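Local coordinates for protein AvrRxo1-ORF1 (Xanthomonas oryzae pv. oryzicola, PDB 4Z8T) that is a type III effector that carries a polynucleotide kinase domain, probably acts as a phosphotransferase, and binds its interactor AvrRxo1-ORF2, at residues Gln2-Thr6 / Asp7-Gly11; Ser215-Val218 / Ala219-Asn223; Lys291-Ile294 / Asp295-Glu298; Arg306-Lys309 / Thr310-Ala313. One frame throughout, in Å; residues are numbered along the deposited sequence.

Contact 1. Residues Gln2-Thr6 / Asp7-Gly11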
ATOM      1  N   GLN A   2      10.097  -8.874  35.564  1.00 50.30           N
ATOM      2  CA  GLN A   2      11.197  -8.504  36.450  1.00 48.47           C
ATOM      3  C   GLN A   2      12.337  -7.841  35.664  1.00 50.68           C
ATOM      4  O   GLN A   2      12.147  -7.466  34.503  1.00 54.39           O
ATOM      5  CB  GLN A   2      11.674  -9.718  37.248  1.00 48.42           C
ATOM      6  CG  GLN A   2      10.561 -10.416  38.035  1.00 47.49           C
ATOM      7  CD  GLN A   2      10.058 -11.696  37.375  1.00 43.29           C
ATOM      8  OE1 GLN A   2       8.965 -11.730  36.803  1.00 50.20           O
ATOM      9  NE2 GLN A   2      10.849 -12.761  37.474  1.00 38.03           N
ATOM     10  N   ARG A   3      13.514  -7.695  36.277  1.00 49.50           N
ATOM     11  CA  ARG A   3      14.524  -6.767  35.745  1.00 50.19           C
ATOM     12  C   ARG A   3      15.957  -7.295  35.560  1.00 47.75           C
ATOM     13  O   ARG A   3      16.552  -7.122  34.493  1.00 49.68           O
ATOM     14  CB  ARG A   3      14.554  -5.491  36.596  1.00 58.87           C
ATOM     15  CG  ARG A   3      15.523  -4.429  36.093  1.00 62.45           C
ATOM     16  CD  ARG A   3      15.116  -3.890  34.725  1.00 68.41           C
ATOM     17  NE  ARG A   3      14.014  -2.934  34.809  1.00 75.68           N
ATOM     18  CZ  ARG A   3      13.563  -2.222  33.779  1.00 84.50           C
ATOM     19  NH1 ARG A   3      12.556  -1.373  33.947  1.00 85.92           N
ATOM     20  NH2 ARG A   3      14.120  -2.358  32.582  1.00 83.34           N
ATOM     21  N   LYS A   4      16.522  -7.899  36.600  1.00 43.02           N
ATOM     22  CA  LYS A   4      17.888  -8.415  36.531  1.00 38.66           C
ATOM     23  C   LYS A   4      17.925  -9.655  35.638  1.00 33.24           C
ATOM     24  O   LYS A   4      17.125 -10.567  35.822  1.00 29.98           O
ATOM     25  CB  LYS A   4      18.375  -8.773  37.934  1.00 41.58           C
ATOM     26  CG  LYS A   4      19.805  -8.369  38.242  1.00 42.97           C
ATOM     27  CD  LYS A   4      20.008  -8.268  39.749  1.00 46.93           C
ATOM     28  CE  LYS A   4      21.030  -7.191  40.112  1.00 54.14           C
ATOM     29  NZ  LYS A   4      22.434  -7.603  39.816  1.00 54.90           N
ATOM     30  N   GLY A   5      18.842  -9.684  34.672  1.00 31.40           N
ATOM     31  CA  GLY A   5      18.981 -10.842  33.799  1.00 29.22           C
ATOM     32  C   GLY A   5      19.703 -11.980  34.496  1.00 27.79           C
ATOM     33  O   GLY A   5      20.467 -11.754  35.433  1.00 25.70           O
ATOM     34  N   THR A   6      19.480 -13.208  34.037  1.00 23.04           N
ATOM     35  CA  THR A   6      20.093 -14.360  34.686  1.00 23.55           C
ATOM     36  C   THR A   6      21.590 -14.386  34.465  1.00 26.03           C
ATOM     37  O   THR A   6      22.319 -15.004  35.241  1.00 26.08           O
ATOM     38  CB  THR A   6      19.476 -15.678  34.248  1.00 23.10           C
ATOM     39  OG1 THR A   6      19.478 -15.759  32.816  1.00 21.68           O
ATOM     40  CG2 THR A   6      18.043 -15.784  34.773  1.00 21.32           C
ATOM     41  N   ASP A   7      22.058 -13.717  33.414  1.00 26.09           N
ATOM     42  CA  ASP A   7      23.494 -13.644  33.196  1.00 31.64           C
ATOM     43  C   ASP A   7      24.144 -12.814  34.297  1.00 31.28           C
ATOM     44  O   ASP A   7      25.271 -13.092  34.712  1.00 32.54           O
ATOM     45  CB  ASP A   7      23.831 -13.107  31.800  1.00 32.88           C
ATOM     46  CG  ASP A   7      23.167 -11.775  31.496  1.00 36.27           C
ATOM     47  OD1 ASP A   7      22.203 -11.391  32.188  1.00 32.34           O
ATOM     48  OD2 ASP A   7      23.610 -11.114  30.529  1.00 39.93           O
ATOM     49  N   GLU A   8      23.419 -11.815  34.786  1.00 29.88           N
ATOM     50  CA  GLU A   8      23.905 -10.991  35.892  1.00 30.41           C
ATOM     51  C   GLU A   8      23.750 -11.693  37.246  1.00 32.52           C
ATOM     52  O   GLU A   8      24.631 -11.603  38.101  1.00 34.13           O
ATOM     53  CB  GLU A   8      23.196  -9.632  35.899  1.00 36.15           C
ATOM     54  CG  GLU A   8      23.609  -8.722  34.744  1.00 40.90           C
ATOM     55  CD  GLU A   8      22.424  -8.160  33.971  1.00 45.94           C
ATOM     56  OE1 GLU A   8      21.581  -7.463  34.578  1.00 45.44           O
ATOM     57  OE2 GLU A   8      22.338  -8.418  32.748  1.00 47.26           O
ATOM     58  N   ILE A   9      22.634 -12.392  37.430  1.00 29.22           N
ATOM     59  CA  ILE A   9      22.360 -13.115  38.674  1.00 28.87           C
ATOM     60  C   ILE A   9      23.324 -14.288  38.883  1.00 29.55           C
ATOM     61  O   ILE A   9      23.831 -14.506  39.992  1.00 28.91           O
ATOM     62  CB  ILE A   9      20.901 -13.643  38.697  1.00 27.89           C
ATOM     63  CG1 ILE A   9      19.909 -12.476  38.720  1.00 26.95           C
ATOM     64  CG2 ILE A   9      20.665 -14.589  39.876  1.00 24.35           C
ATOM     65  CD1 ILE A   9      18.458 -12.881  38.514  1.00 27.65           C
ATOM     66  N   TYR A  10      23.580 -15.047  37.821  1.00 28.04           N
ATOM     67  CA  TYR A  10      24.364 -16.273  37.954  1.00 28.18           C
ATOM     68  C   TYR A  10      25.799 -16.148  37.449  1.00 31.64           C
ATOM     69  O   TYR A  10      26.594 -17.078  37.584  1.00 34.12           O
ATOM     70  CB  TYR A  10      23.630 -17.453  37.303  1.00 25.00           C
ATOM     71  CG  TYR A  10      22.323 -17.761  38.001  1.00 24.67           C
ATOM     72  CD1 TYR A  10      22.305 -18.363  39.253  1.00 22.07           C
ATOM     73  CD2 TYR A  10      21.108 -17.433  37.420  1.00 21.19           C
ATOM     74  CE1 TYR A  10      21.109 -18.631  39.898  1.00 21.98           C
ATOM     75  CE2 TYR A  10      19.916 -17.701  38.054  1.00 21.26           C
ATOM     76  CZ  TYR A  10      19.925 -18.301  39.293  1.00 23.19           C
ATOM     77  OH  TYR A  10      18.734 -18.557  39.920  1.00 21.19           O
ATOM     78  N   GLY A  11      26.132 -14.994  36.883  1.00 31.64           N
ATOM     79  CA  GLY A  11      27.498 -14.746  36.453  1.00 39.77           C
ATOM     80  C   GLY A  11      28.393 -14.512  37.657  1.00 42.26           C
ATOM     81  O   GLY A  11      27.926 -14.055  38.705  1.00 42.65           O
TER

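Contact 2. Residues Ser215-Val218 / Ala219-Asn223. With SO4 (sulfate ion), chain F.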
ATOM      1  N   SER A 215       9.738  -4.606  13.684  1.00 15.68           N
ATOM      2  CA  SER A 215      11.071  -4.485  13.123  1.00 16.24           C
ATOM      3  C   SER A 215      11.497  -5.787  12.461  1.00 16.68           C
ATOM      4  O   SER A 215      12.192  -5.781  11.440  1.00 16.30           O
ATOM      5  CB  SER A 215      12.078  -4.043  14.186  1.00 19.23           C
ATOM      6  OG  SER A 215      11.926  -2.647  14.407  1.00 22.43           O
ATOM      7  N   GLY A 216      11.031  -6.909  13.003  1.00 17.32           N
ATOM      8  CA  GLY A 216      11.297  -8.196  12.378  1.00 18.06           C
ATOM      9  C   GLY A 216      10.652  -8.307  11.008  1.00 16.31           C
ATOM     10  O   GLY A 216      11.234  -8.870  10.079  1.00 16.61           O
ATOM     11  N   PHE A 217       9.433  -7.785  10.898  1.00 15.11           N
ATOM     12  CA  PHE A 217       8.685  -7.791   9.649  1.00 14.92           C
ATOM     13  C   PHE A 217       9.399  -6.961   8.602  1.00 16.28           C
ATOM     14  O   PHE A 217       9.584  -7.396   7.464  1.00 15.80           O
ATOM     15  CB  PHE A 217       7.297  -7.216   9.919  1.00 16.37           C
ATOM     16  CG  PHE A 217       6.468  -6.969   8.691  1.00 15.83           C
ATOM     17  CD1 PHE A 217       5.706  -7.982   8.142  1.00 17.26           C
ATOM     18  CD2 PHE A 217       6.379  -5.691   8.140  1.00 19.33           C
ATOM     19  CE1 PHE A 217       4.920  -7.743   7.032  1.00 16.79           C
ATOM     20  CE2 PHE A 217       5.586  -5.454   7.030  1.00 17.76           C
ATOM     21  CZ  PHE A 217       4.862  -6.487   6.478  1.00 16.77           C
ATOM     22  N   VAL A 218       9.792  -5.755   8.990  1.00 16.64           N
ATOM     23  CA  VAL A 218      10.504  -4.883   8.075  1.00 15.90           C
ATOM     24  C   VAL A 218      11.797  -5.533   7.581  1.00 16.46           C
ATOM     25  O   VAL A 218      12.070  -5.565   6.376  1.00 17.31           O
ATOM     26  CB  VAL A 218      10.807  -3.525   8.726  1.00 16.95           C
ATOM     27  CG1 VAL A 218      11.761  -2.728   7.847  1.00 19.51           C
ATOM     28  CG2 VAL A 218       9.507  -2.761   8.954  1.00 16.94           C
ATOM     29  N   ALA A 219      12.565  -6.096   8.510  1.00 16.35           N
ATOM     30  CA  ALA A 219      13.842  -6.715   8.174  1.00 18.09           C
ATOM     31  C   ALA A 219      13.670  -7.931   7.270  1.00 17.75           C
ATOM     32  O   ALA A 219      14.402  -8.094   6.291  1.00 19.68           O
ATOM     33  CB  ALA A 219      14.577  -7.099   9.418  1.00 16.78           C
ATOM     34  N   VAL A 220      12.712  -8.794   7.595  1.00 15.52           N
ATOM     35  CA  VAL A 220      12.557 -10.018   6.822  1.00 16.13           C
ATOM     36  C   VAL A 220      12.112  -9.725   5.391  1.00 16.61           C
ATOM     37  O   VAL A 220      12.578 -10.361   4.447  1.00 16.80           O
ATOM     38  CB  VAL A 220      11.627 -11.050   7.531  1.00 18.07           C
ATOM     39  CG1 VAL A 220      10.183 -10.705   7.331  1.00 20.98           C
ATOM     40  CG2 VAL A 220      11.925 -12.465   7.030  1.00 21.67           C
ATOM     41  N   ARG A 221      11.249  -8.732   5.218  1.00 16.15           N
ATOM     42  CA  ARG A 221      10.805  -8.389   3.888  1.00 15.68           C
ATOM     43  C   ARG A 221      11.887  -7.649   3.097  1.00 17.43           C
ATOM     44  O   ARG A 221      12.112  -7.954   1.932  1.00 17.21           O
ATOM     45  CB  ARG A 221       9.503  -7.583   3.947  1.00 18.28           C
ATOM     46  CG  ARG A 221       8.326  -8.471   4.326  1.00 19.48           C
ATOM     47  CD  ARG A 221       7.101  -7.989   3.666  1.00 18.69           C
ATOM     48  NE  ARG A 221       5.943  -8.856   3.905  1.00 15.56           N
ATOM     49  CZ  ARG A 221       4.699  -8.472   3.680  1.00 16.73           C
ATOM     50  NH1 ARG A 221       4.462  -7.252   3.204  1.00 19.72           N
ATOM     51  NH2 ARG A 221       3.699  -9.303   3.936  1.00 17.28           N
ATOM     52  N   SER A 222      12.547  -6.691   3.736  1.00 16.63           N
ATOM     53  CA  SER A 222      13.527  -5.853   3.031  1.00 18.16           C
ATOM     54  C   SER A 222      14.722  -6.640   2.504  1.00 20.24           C
ATOM     55  O   SER A 222      15.329  -6.265   1.488  1.00 19.82           O
ATOM     56  CB  SER A 222      14.022  -4.713   3.931  1.00 21.25           C
ATOM     57  OG  SER A 222      12.960  -3.817   4.221  1.00 26.10           O
ATOM     58  N   ASN A 223      15.067  -7.723   3.191  1.00 16.88           N
ATOM     59  CA  ASN A 223      16.232  -8.516   2.823  1.00 16.85           C
ATOM     60  C   ASN A 223      15.910  -9.822   2.121  1.00 16.37           C
ATOM     61  O   ASN A 223      16.803 -10.612   1.841  1.00 16.92           O
ATOM     62  CB  ASN A 223      17.089  -8.781   4.055  1.00 20.16           C
ATOM     63  CG  ASN A 223      17.726  -7.525   4.572  1.00 28.14           C
ATOM     64  OD1 ASN A 223      18.560  -6.927   3.889  1.00 31.93           O
ATOM     65  ND2 ASN A 223      17.344  -7.106   5.773  1.00 23.46           N
TER
HETATM   66  S   SO4 F 504       0.650  -7.371   3.518  1.00 43.96           S
HETATM   67  O1  SO4 F 504      -0.797  -7.255   3.352  1.00 42.35           O
HETATM   68  O2  SO4 F 504       1.349  -6.596   2.502  1.00 38.88           O
HETATM   69  O3  SO4 F 504       1.042  -8.770   3.399  1.00 36.75           O
HETATM   70  O4  SO4 F 504       1.033  -6.870   4.841  1.00 45.57           O

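Contact 3. Residues Lys291-Ile294 / Asp295-Glu298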
ATOM      1  N   LYS A 291     -14.306  -3.923  18.147  1.00 29.95           N
ATOM      2  CA  LYS A 291     -15.204  -4.929  17.583  1.00 29.26           C
ATOM      3  C   LYS A 291     -14.988  -5.069  16.080  1.00 30.66           C
ATOM      4  O   LYS A 291     -14.975  -6.177  15.542  1.00 27.11           O
ATOM      5  CB  LYS A 291     -16.672  -4.573  17.859  1.00 29.47           C
ATOM      6  CG  LYS A 291     -17.668  -5.596  17.314  1.00 34.39           C
ATOM      7  CD  LYS A 291     -19.077  -5.018  17.239  1.00 37.47           C
ATOM      8  CE  LYS A 291     -20.111  -6.076  16.857  1.00 37.27           C
ATOM      9  NZ  LYS A 291     -19.886  -6.674  15.516  1.00 39.99           N
ATOM     10  N   GLU A 292     -14.808  -3.938  15.409  1.00 29.88           N
ATOM     11  CA  GLU A 292     -14.643  -3.942  13.963  1.00 32.28           C
ATOM     12  C   GLU A 292     -13.402  -4.721  13.550  1.00 31.09           C
ATOM     13  O   GLU A 292     -13.473  -5.583  12.673  1.00 32.31           O
ATOM     14  CB  GLU A 292     -14.584  -2.511  13.426  1.00 37.55           C
ATOM     15  CG  GLU A 292     -14.169  -2.397  11.963  1.00 40.75           C
ATOM     16  CD  GLU A 292     -14.805  -3.451  11.072  1.00 41.15           C
ATOM     17  OE1 GLU A 292     -16.030  -3.702  11.186  1.00 44.20           O
ATOM     18  OE2 GLU A 292     -14.062  -4.037  10.253  1.00 41.48           O
ATOM     19  N   LEU A 293     -12.278  -4.419  14.192  1.00 30.43           N
ATOM     20  CA  LEU A 293     -11.013  -5.098  13.896  1.00 27.58           C
ATOM     21  C   LEU A 293     -11.149  -6.605  14.097  1.00 26.67           C
ATOM     22  O   LEU A 293     -10.722  -7.390  13.247  1.00 26.82           O
ATOM     23  CB  LEU A 293      -9.876  -4.526  14.756  1.00 28.93           C
ATOM     24  CG  LEU A 293      -8.452  -5.083  14.578  1.00 29.66           C
ATOM     25  CD1 LEU A 293      -7.411  -4.002  14.837  1.00 31.33           C
ATOM     26  CD2 LEU A 293      -8.175  -6.268  15.496  1.00 30.17           C
ATOM     27  N   ILE A 294     -11.742  -7.014  15.216  1.00 26.64           N
ATOM     28  CA  ILE A 294     -11.928  -8.437  15.476  1.00 22.26           C
ATOM     29  C   ILE A 294     -12.821  -9.061  14.403  1.00 26.29           C
ATOM     30  O   ILE A 294     -12.495 -10.108  13.860  1.00 28.17           O
ATOM     31  CB  ILE A 294     -12.482  -8.692  16.895  1.00 24.66           C
ATOM     32  CG1 ILE A 294     -11.500  -8.131  17.935  1.00 24.41           C
ATOM     33  CG2 ILE A 294     -12.696 -10.165  17.121  1.00 27.40           C
ATOM     34  CD1 ILE A 294     -12.023  -8.150  19.365  1.00 28.14           C
ATOM     35  N   ASP A 295     -13.925  -8.395  14.075  1.00 28.11           N
ATOM     36  CA  ASP A 295     -14.786  -8.857  12.990  1.00 28.53           C
ATOM     37  C   ASP A 295     -14.051  -8.882  11.653  1.00 27.89           C
ATOM     38  O   ASP A 295     -14.258  -9.789  10.854  1.00 32.40           O
ATOM     39  CB  ASP A 295     -16.024  -7.966  12.861  1.00 31.23           C
ATOM     40  CG  ASP A 295     -16.972  -8.110  14.031  1.00 34.10           C
ATOM     41  OD1 ASP A 295     -16.795  -9.056  14.836  1.00 34.76           O
ATOM     42  OD2 ASP A 295     -17.898  -7.273  14.137  1.00 36.28           O
ATOM     43  N   ARG A 296     -13.211  -7.879  11.408  1.00 31.65           N
ATOM     44  CA  ARG A 296     -12.464  -7.806  10.152  1.00 30.27           C
ATOM     45  C   ARG A 296     -11.530  -9.000  10.001  1.00 32.29           C
ATOM     46  O   ARG A 296     -11.473  -9.611   8.935  1.00 32.34           O
ATOM     47  CB  ARG A 296     -11.667  -6.505  10.048  1.00 33.84           C
ATOM     48  CG  ARG A 296     -10.765  -6.443   8.815  1.00 34.24           C
ATOM     49  CD  ARG A 296     -10.168  -5.066   8.599  1.00 37.62           C
ATOM     50  NE  ARG A 296      -9.414  -4.580   9.754  1.00 39.51           N
ATOM     51  CZ  ARG A 296      -8.138  -4.872   9.998  1.00 39.02           C
ATOM     52  NH1 ARG A 296      -7.463  -5.668   9.179  1.00 36.39           N
ATOM     53  NH2 ARG A 296      -7.534  -4.370  11.070  1.00 37.79           N
ATOM     54  N   LEU A 297     -10.811  -9.341  11.071  1.00 29.39           N
ATOM     55  CA  LEU A 297      -9.928 -10.508  11.049  1.00 28.54           C
ATOM     56  C   LEU A 297     -10.701 -11.819  10.999  1.00 30.47           C
ATOM     57  O   LEU A 297     -10.304 -12.755  10.301  1.00 32.14           O
ATOM     58  CB  LEU A 297      -8.971 -10.493  12.240  1.00 25.51           C
ATOM     59  CG  LEU A 297      -7.953  -9.352  12.216  1.00 27.27           C
ATOM     60  CD1 LEU A 297      -7.046  -9.389  13.430  1.00 26.46           C
ATOM     61  CD2 LEU A 297      -7.123  -9.407  10.953  1.00 33.34           C
ATOM     62  N   GLU A 298     -11.804 -11.894  11.735  1.00 30.02           N
ATOM     63  CA  GLU A 298     -12.634 -13.090  11.721  1.00 29.00           C
ATOM     64  C   GLU A 298     -13.236 -13.356  10.341  1.00 26.55           C
ATOM     65  O   GLU A 298     -13.465 -14.506   9.979  1.00 29.36           O
ATOM     66  CB  GLU A 298     -13.747 -12.984  12.767  1.00 30.19           C
ATOM     67  CG  GLU A 298     -13.254 -13.031  14.197  1.00 30.07           C
ATOM     68  CD  GLU A 298     -12.949 -14.435  14.667  1.00 33.26           C
ATOM     69  OE1 GLU A 298     -13.897 -15.248  14.764  1.00 32.15           O
ATOM     70  OE2 GLU A 298     -11.767 -14.726  14.959  1.00 31.96           O
TER

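Contact 4. Residues Arg306-Lys309 / Thr310-Ala313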
ATOM      1  N   ARG A 306      -9.481 -22.129  14.726  1.00 27.18           N
ATOM      2  CA  ARG A 306      -8.620 -20.961  14.535  1.00 29.49           C
ATOM      3  C   ARG A 306      -9.399 -19.666  14.751  1.00 26.70           C
ATOM      4  O   ARG A 306      -8.907 -18.738  15.391  1.00 25.73           O
ATOM      5  CB  ARG A 306      -7.970 -20.988  13.140  1.00 30.97           C
ATOM      6  CG  ARG A 306      -6.556 -21.590  13.119  1.00 40.73           C
ATOM      7  CD  ARG A 306      -6.221 -22.352  11.819  1.00 44.88           C
ATOM      8  NE  ARG A 306      -6.434 -21.569  10.598  1.00 47.87           N
ATOM      9  CZ  ARG A 306      -5.810 -21.789   9.441  1.00 50.81           C
ATOM     10  NH1 ARG A 306      -4.909 -22.761   9.332  1.00 52.07           N
ATOM     11  NH2 ARG A 306      -6.076 -21.027   8.388  1.00 47.01           N
ATOM     12  N   ALA A 307     -10.623 -19.608  14.237  1.00 24.32           N
ATOM     13  CA  ALA A 307     -11.423 -18.405  14.384  1.00 23.87           C
ATOM     14  C   ALA A 307     -11.722 -18.147  15.859  1.00 21.97           C
ATOM     15  O   ALA A 307     -11.602 -17.024  16.335  1.00 22.27           O
ATOM     16  CB  ALA A 307     -12.717 -18.521  13.574  1.00 23.89           C
ATOM     17  N   ALA A 308     -12.114 -19.197  16.582  1.00 21.45           N
ATOM     18  CA  ALA A 308     -12.425 -19.063  18.005  1.00 21.54           C
ATOM     19  C   ALA A 308     -11.225 -18.616  18.826  1.00 21.71           C
ATOM     20  O   ALA A 308     -11.340 -17.760  19.695  1.00 22.34           O
ATOM     21  CB  ALA A 308     -12.970 -20.376  18.552  1.00 21.40           C
ATOM     22  N   LYS A 309     -10.062 -19.192  18.539  1.00 24.49           N
ATOM     23  CA  LYS A 309      -8.857 -18.840  19.280  1.00 23.74           C
ATOM     24  C   LYS A 309      -8.384 -17.430  18.963  1.00 20.70           C
ATOM     25  O   LYS A 309      -7.902 -16.725  19.841  1.00 21.68           O
ATOM     26  CB  LYS A 309      -7.749 -19.867  18.999  1.00 25.98           C
ATOM     27  CG  LYS A 309      -8.075 -21.239  19.561  1.00 27.86           C
ATOM     28  CD  LYS A 309      -7.030 -22.282  19.169  1.00 31.16           C
ATOM     29  CE  LYS A 309      -7.270 -23.583  19.928  1.00 38.48           C
ATOM     30  NZ  LYS A 309      -6.347 -24.678  19.505  1.00 41.24           N
ATOM     31  N   THR A 310      -8.530 -17.021  17.711  1.00 21.38           N
ATOM     32  CA  THR A 310      -8.150 -15.672  17.305  1.00 21.13           C
ATOM     33  C   THR A 310      -9.029 -14.685  18.047  1.00 22.09           C
ATOM     34  O   THR A 310      -8.556 -13.720  18.636  1.00 21.14           O
ATOM     35  CB  THR A 310      -8.330 -15.489  15.790  1.00 22.12           C
ATOM     36  OG1 THR A 310      -7.449 -16.392  15.100  1.00 26.37           O
ATOM     37  CG2 THR A 310      -8.038 -14.059  15.376  1.00 22.27           C
ATOM     38  N   ARG A 311     -10.324 -14.975  18.041  1.00 22.60           N
ATOM     39  CA  ARG A 311     -11.330 -14.152  18.689  1.00 25.29           C
ATOM     40  C   ARG A 311     -11.048 -13.982  20.173  1.00 21.59           C
ATOM     41  O   ARG A 311     -11.015 -12.870  20.693  1.00 24.60           O
ATOM     42  CB  ARG A 311     -12.686 -14.837  18.489  1.00 26.07           C
ATOM     43  CG  ARG A 311     -13.856 -14.143  19.071  1.00 30.52           C
ATOM     44  CD  ARG A 311     -15.108 -14.589  18.338  1.00 28.27           C
ATOM     45  NE  ARG A 311     -15.621 -15.903  18.742  1.00 30.88           N
ATOM     46  CZ  ARG A 311     -15.680 -16.986  17.958  1.00 28.50           C
ATOM     47  NH1 ARG A 311     -15.236 -16.958  16.705  1.00 27.39           N
ATOM     48  NH2 ARG A 311     -16.191 -18.113  18.435  1.00 29.16           N
ATOM     49  N   ALA A 312     -10.819 -15.095  20.855  1.00 20.95           N
ATOM     50  CA  ALA A 312     -10.572 -15.054  22.291  1.00 24.08           C
ATOM     51  C   ALA A 312      -9.308 -14.288  22.662  1.00 24.28           C
ATOM     52  O   ALA A 312      -9.278 -13.567  23.658  1.00 25.60           O
ATOM     53  CB  ALA A 312     -10.528 -16.453  22.846  1.00 26.03           C
ATOM     54  N   ALA A 313      -8.257 -14.450  21.862  1.00 21.48           N
ATOM     55  CA  ALA A 313      -7.008 -13.746  22.134  1.00 25.84           C
ATOM     56  C   ALA A 313      -7.178 -12.232  22.003  1.00 24.21           C
ATOM     57  O   ALA A 313      -6.625 -11.475  22.795  1.00 28.52           O
ATOM     58  CB  ALA A 313      -5.922 -14.243  21.215  1.00 23.30           C
TER

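Contact 1. Residues Gln2-Thr6 / Asp7-Gly11
The carbonyl oxygen of Gly5 takes N-H groups from two residues of the turn that follows it. Ile9 N approaches in the carbonyl plane at 3.0 Å from Gly5 O, with an N-H...O angle of 158°, whereas Glu8 N lies at a similar distance from Gly5 O but makes a weak, strongly bent bond. Gly5 is the N-cap residue of the short helix 6-10, and this pair of bonds marks the first helical turn. One residue on, Tyr10 N donates to Thr6 O over 2.9 Å. Asp7 has CG between its own backbone N and carbonyl carbon (chi1 54°), which folds the carboxylate back toward the chain start: OD1 comes to 3.5 Å from Gly5 C and accepts a weak bond from Glu8 N. The side chains of Lys4 and Ile9 meet at an oblique angle, CB of the lysine lying 4.1 Å from CG1 of the isoleucine. Polar ends are held by neighbouring parts of the fold. Thr6 OG1 bonds Glu129 and the carbonyl of Gln125 on helix 123-141, and Glu8 OE2 forms a salt bridge with Arg22. Thr6 also meets the ring of Tyr10 at its edge, CB lying in the ring plane 4.0 Å from CD2, while Ile9 CG2 sits 3.6 Å above the centre of one face of the same ring.

Contact 2. Residues Ser215-Val218 / Ala219-Asn223
From Ser215 to Ser222 the backbone is regular alpha-helix, with Ala219, Val220, Arg221 and Ser222 each donating an N-H to the carbonyl four residues earlier, as in Ser222 N to Val218 O at 2.9 Å. The main side-chain pair is Phe217 and Arg221, one turn apart. Phe217 holds CG opposite its backbone N (chi1 172°), which swings the ring down the helix until CZ lies over one face of the Arg221 guanidinium, 3.3 Å above its plane and offset toward the rim. The two planes are inclined at 47°, so the ring is tilted over the group. At the edge of the same guanidinium, NH1 and NH2 of Arg221 donate to different oxygens of one sulfate ion: NH2 reaches O3 of the sulfate at 2.8 Å and NH1 reaches O2 at 3.3 Å, both bonds nearly straight. Arg221 also forms a salt bridge with Asp186 through NH2 and a hydrogen bond with the carbonyl of Ser275 through NH1, partners that, with the ring, should restrict its rotation. At the helix end, Ser222 OG gives Val218 O a second bond from above the carbonyl plane, and Asn223 ND2 and N reach Ala219 O from opposite faces. Val220 touches the probable P-loop, while Ser215 OG bonds Glu77 and Tyr78 of the AvrRxo1-ORF2 chain. The sulfate probably came from the crystallisation liquor, but two N-H donors side by side, on a helix touching that loop, are consistent with a site suited to a phosphate-like anion.

Contact 3. Residues Lys291-Ile294 / Asp295-Glu298
Helix 291-298 is a two-turn alpha-helix, and Lys291 and Asp295 form an i to i+4 salt bridge along it. The lysine chain runs extended as far as CE and bends only at its last torsion (chi4 -62°), which turns NZ back onto Asp295 OD2. The separation of Lys291 NZ and Asp295 OD2, 2.5 Å, is very short and its exact value is doubtful. The same pair is joined through the backbone, Asp295 N to Lys291 O at 2.9 Å. In the next step Arg296 N lies nearly in line with the C=O of Glu292, 2.6 Å from Glu292 O, although its N-H is bent off that line (149°). The two side chains cross at about a right angle, with Glu292 OE2 3.4 Å from Arg296 CB. The helix packs on helix 189-198 through Leu293 and Leu297, which lie side by side with CD2 of the former 3.9 Å from CD1 of the latter, and on helix 304-315 through Ile294 and Glu298. Arg296 bends at chi3 and brings NH2 to 3.7 Å from Leu293 CG, while its NH1 makes a salt bridge with Glu190. Ile294 and Glu298 point the same way, CG2 of the isoleucine 4.1 Å from CG of the glutamate; Glu298 OE1 is paired with Arg311. Glu292 OE2 instead lies close to OE2 of Glu292 of the second subunit, a closeness of like charges that may raise the pKa of one or both.

Contact 4. Residues Arg306-Lys309 / Thr310-Ala313
Thr310 and Arg306 are joined by a side-chain-to-backbone bond inside the alpha-helix 304-315. Thr310 sets OG1 beside its own backbone N and opposite its carbonyl carbon (chi1 -63°), and from there the hydroxyl donates to Arg306 O at 2.8 Å. Thr310 N bonds the same oxygen at 2.9 Å. The two donors arrive from opposite faces of the carbonyl plane, so Arg306 O is gripped twice; the hydroxyl sits above the plane. Thr310 also rests against Val194 of helix 189-198. Arg311 has CG anti to the backbone N (chi1 -180°) and turns at chi3 (79°) to fold back along the helix. Its guanidinium then lies over Ala308, whose CA is 3.5 Å from the plane, displaced toward the rim of the group. Arg311 NH1 forms a salt bridge with Glu298 of helix 291-298. Lys309 is extended beyond CG, and its NZ pairs with Glu305. The guanidinium of Arg311 also reaches the methyl of Ala308, CB lying 3.9 Å from Arg311 NH2.

Overall arrangement
All four contacts are local, three within a helix and contact 1 at a helix start, but their settings differ. Contact 2 is the buried one, beside the probable P-loop in the kinase-like domain, where a hydrophobic ring and several polar partners fix an arginine and AvrRxo1-ORF2 meets the same helix. The others lie farther from the chain centre and are partly buried. Contact 1 docks its short helix on helix 123-141. Contacts 3 and 4, centres about 11 Å apart, sit on consecutive helices that both pack on helix 189-198; contact 3 also reaches the second subunit. These two pair charges nearer the surface, whereas the buried arginine of contact 2 holds an anion as well as an aspartate.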